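Local coordinates for 5'-deoxynucleotidase (Archaeoglobus fulgidus, PDB 1YNB), which probably hydrolyses 2'-deoxyribonucleoside 5'-phosphates to the deoxynucleoside and phosphate, as a metal-dependent homodimeric enzyme of the HD-domain family, at the interface of chains A and B. Sequence-based numbering; all coordinates share one arbitrary frame. Chains: chain A/B, hypothetical protein AF1432.

Contacts 1 and 2 are neighbouring patches of the homodimer interface, their C-alpha centres about 11 Å apart. They share helix 8-18 of chain A, which gives A:Val17 to contact 1 and A:Val10, A:Val11 and A:Ile14 to contact 2, and helix 39-56 of chain B, which gives B:Phe44, B:Arg45 and B:Ile48 to contact 1 and B:Ile49 and B:Ile52 to contact 2. In contact 1, helix 39-56 of chain A also meets its equivalent in chain B, A:Ala40 against the B:Phe44 ring. In contact 2 the N-terminal helix of chain A lies on chain B. Two-fold symmetry repeats both with the chains exchanged, so the subunits embrace each other.

Contact 1: the interface of chains A and B. Residues chain A 17, 20, 40, 72, 76; chain B 44-45, 48.
B:Phe44, on helix 39-56 of an HD-domain subunit, pushes its ring among A:Val17, A:Leu20, A:Ala40, A:Leu72 and A:Leu76 of the other subunit, making an aromatic plug in the homodimer interface. With CG anti to the backbone N (chi1 168°), the ring is turned toward chain A, one face on A:Ala40 and the CZ end toward A:Leu20 and A:Leu76.

The CH-pi contact comes from A:Ala40, whose CA lies over the centre of the ring, 4.0 Å from the centroid of B:Phe44. Alanine suits this place because its short side chain lets a broad ring lie close to helix 39-56 of the partner; A:Ala40 CB touches B:Phe44 CD2 at 3.6 Å.

Leucine ends meet the rim. A:Leu20 CD1 is 3.7 Å from B:Phe44 CZ, which A:Leu76 CD1 also approaches, and A:Leu72 runs past the ring in the opposite direction, laying CD2 against B:Phe44 CD1 at 3.7 Å. Backbone oxygens join them: A:Val17 O lies at the ring edge, in its plane, and A:Leu72 O is 3.6 Å from B:Phe44 CE1.

Other aliphatic contacts continue on the far side of the ring from A:Ala40. There A:Val17 CG1 meets B:Phe44 CE2 at 3.6 Å, and B:Ile48 CD1 covers the same face. A:Val17 and B:Ile48 meet tip to tip, with A:Val17 CG1 3.7 Å from B:Ile48 CD1, an end that isoleucine's longer branch can supply. The methylene CG of B:Arg45 adds an apolar flank to the same valine methyl.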
# COMPACT_ATOMS: atom_id res chain seq x y z
N VAL A 17 7.99 -16.47 6.74
CA VAL A 17 7.93 -15.67 5.52
C VAL A 17 7.38 -14.28 5.85
O VAL A 17 7.78 -13.29 5.22
CB VAL A 17 7.00 -16.34 4.45
CG1 VAL A 17 6.63 -15.35 3.33
CG2 VAL A 17 7.76 -17.57 3.85
N LEU A 20 9.60 -11.25 6.61
CA LEU A 20 10.17 -10.41 5.57
C LEU A 20 9.41 -9.09 5.43
O LEU A 20 9.93 -8.15 4.80
CB LEU A 20 10.21 -11.13 4.23
CG LEU A 20 11.27 -12.26 4.24
CD1 LEU A 20 11.15 -13.05 2.96
CD2 LEU A 20 12.67 -11.65 4.37
N ALA A 40 10.08 -8.00 1.76
CA ALA A 40 8.80 -8.44 1.17
C ALA A 40 8.31 -7.51 0.03
O ALA A 40 7.88 -7.99 -1.04
CB ALA A 40 7.71 -8.51 2.29
N LEU A 72 9.92 -14.38 -6.06
CA LEU A 72 9.39 -14.32 -4.69
C LEU A 72 10.27 -15.07 -3.70
O LEU A 72 10.38 -14.67 -2.53
CB LEU A 72 7.99 -14.90 -4.63
CG LEU A 72 6.90 -14.12 -5.33
CD1 LEU A 72 5.62 -14.99 -5.36
CD2 LEU A 72 6.65 -12.81 -4.55
N LEU A 76 14.41 -15.21 0.15
CA LEU A 76 13.74 -15.82 1.27
C LEU A 76 14.62 -16.11 2.46
O LEU A 76 14.20 -15.91 3.61
CB LEU A 76 13.02 -17.08 0.80
CG LEU A 76 11.58 -17.10 1.32
CD1 LEU A 76 10.89 -15.77 0.98
CD2 LEU A 76 10.81 -18.27 0.71
N PHE B 44 2.62 -10.39 -1.36
CA PHE B 44 3.85 -11.17 -1.30
C PHE B 44 3.60 -12.47 -0.57
O PHE B 44 3.87 -13.56 -1.11
CB PHE B 44 4.97 -10.39 -0.53
CG PHE B 44 6.18 -11.23 -0.15
CD1 PHE B 44 7.12 -11.61 -1.12
CD2 PHE B 44 6.38 -11.63 1.18
CE1 PHE B 44 8.21 -12.37 -0.79
CE2 PHE B 44 7.49 -12.41 1.53
CZ PHE B 44 8.40 -12.77 0.52
N ARG B 45 3.12 -12.39 0.67
CA ARG B 45 2.96 -13.65 1.39
C ARG B 45 1.79 -14.47 0.85
O ARG B 45 1.84 -15.71 0.89
CB ARG B 45 2.78 -13.45 2.89
CG ARG B 45 2.81 -14.79 3.64
CD ARG B 45 3.18 -14.69 5.10
NE ARG B 45 2.20 -13.88 5.84
CZ ARG B 45 2.17 -13.81 7.17
NH1 ARG B 45 3.05 -14.50 7.87
NH2 ARG B 45 1.29 -13.03 7.79
N ILE B 48 3.13 -16.66 -1.97
CA ILE B 48 3.86 -17.80 -1.48
C ILE B 48 2.86 -18.82 -0.91
O ILE B 48 2.94 -20.04 -1.18
CB ILE B 48 4.93 -17.35 -0.43
CG1 ILE B 48 6.03 -16.57 -1.18
CG2 ILE B 48 5.54 -18.53 0.33
CD1 ILE B 48 7.06 -15.96 -0.26

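Contact 2: the interface of chains A and B. Residues chain A 10-11, 14; chain B 49, 52, 130, 159.
A:Ile14 sets its CG2 methyl squarely over the ring of B:Phe130, 3.4 Å from the ring centroid, in a close CH-pi contact between the subunits of this HD-domain homodimer. The two side chains cross at about a right angle. The CG2 methyl of A:Ile14 stands 3.3 Å above the plane of the B:Phe130 ring, over its centre. A beta-branched residue suits the place: CG2, anti to the backbone N, takes the middle of the ring, CB and CD1 lean on its CE2-CZ side, and the arm through CG1, beside that N (chi1 -69°), also reaches B:Ile52 and B:Ile159.

Thus CG1 of A:Ile14 meets B:Ile52 CD1 at 3.9 Å, and CD1 of A:Ile14 is 4.0 Å from B:Ile159 CG2. B:Ile49 crosses the same side chain nearly perpendicularly and brings its terminal CD1 to 3.7 Å from A:Ile14 CG2. This methyl therefore packs against both an aromatic face and an aliphatic end.

One turn earlier, A:Val11 straddles two partners with its forked side chain. CG1 lies 3.9 Å from B:Phe130 CE2. The A:Val11 and B:Ile159 side chains pass in opposite directions, and A:Val11 CG2 comes to 3.6 Å from B:Ile159 O, a backbone oxygen. Within chain B, B:Ile159 CG2 borders the ring of B:Phe130 at its edge, in the ring plane, and probably helps to hold the ring in place.

A:Val10 extends the apolar surface: its CG1 methyl touches B:Ile52 CG2 at 3.9 Å and also nears B:Ile159 CD1. Valine's short fork probably lets the helix lie close to chain B here. The site lies where helix 8-18 of chain A packs against helices 39-56, 117-135 and 154-166 of chain B.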
# COMPACT_ATOMS: atom_id res chain seq x y z
N VAL A 10 4.99 -26.33 7.85
CA VAL A 10 4.49 -25.40 6.86
C VAL A 10 3.95 -24.16 7.54
O VAL A 10 4.19 -23.03 7.10
CB VAL A 10 3.39 -26.05 6.00
CG1 VAL A 10 2.71 -25.00 5.13
CG2 VAL A 10 4.02 -27.14 5.10
N VAL A 11 3.23 -24.35 8.63
CA VAL A 11 2.68 -23.18 9.32
C VAL A 11 3.86 -22.32 9.83
O VAL A 11 3.86 -21.12 9.65
CB VAL A 11 1.70 -23.61 10.45
CG1 VAL A 11 1.40 -22.45 11.42
CG2 VAL A 11 0.40 -24.07 9.79
N ILE A 14 5.27 -20.32 7.02
CA ILE A 14 4.46 -19.18 6.59
C ILE A 14 4.65 -18.00 7.57
O ILE A 14 4.73 -16.85 7.12
CB ILE A 14 2.96 -19.56 6.45
CG1 ILE A 14 2.84 -20.53 5.23
CG2 ILE A 14 2.10 -18.31 6.14
CD1 ILE A 14 1.50 -21.33 5.14
N ILE B 49 1.87 -18.35 -0.16
CA ILE B 49 0.87 -19.32 0.34
C ILE B 49 0.11 -20.01 -0.82
O ILE B 49 -0.15 -21.23 -0.74
CB ILE B 49 -0.16 -18.62 1.25
CG1 ILE B 49 0.56 -18.24 2.56
CG2 ILE B 49 -1.32 -19.57 1.60
CD1 ILE B 49 -0.31 -17.32 3.46
N ILE B 52 2.14 -22.80 -2.10
CA ILE B 52 2.01 -23.92 -1.18
C ILE B 52 0.66 -24.66 -1.31
O ILE B 52 0.63 -25.90 -1.31
CB ILE B 52 2.19 -23.45 0.30
CG1 ILE B 52 3.63 -22.96 0.52
CG2 ILE B 52 1.90 -24.61 1.29
CD1 ILE B 52 3.85 -22.31 1.91
N PHE B 130 -3.19 -15.54 9.14
CA PHE B 130 -1.84 -15.60 9.72
C PHE B 130 -1.48 -14.21 10.29
O PHE B 130 -0.93 -14.13 11.41
CB PHE B 130 -0.81 -15.94 8.66
CG PHE B 130 -0.48 -17.42 8.60
CD1 PHE B 130 -1.30 -18.29 7.88
CD2 PHE B 130 0.62 -17.92 9.27
CE1 PHE B 130 -0.99 -19.68 7.84
CE2 PHE B 130 0.94 -19.28 9.25
CZ PHE B 130 0.12 -20.17 8.51
N ILE B 159 -4.11 -26.22 6.80
CA ILE B 159 -3.11 -25.23 7.26
C ILE B 159 -3.76 -24.31 8.30
O ILE B 159 -3.18 -24.02 9.33
CB ILE B 159 -2.56 -24.42 6.07
CG1 ILE B 159 -1.62 -25.31 5.24
CG2 ILE B 159 -1.69 -23.22 6.59
CD1 ILE B 159 -1.13 -24.66 3.96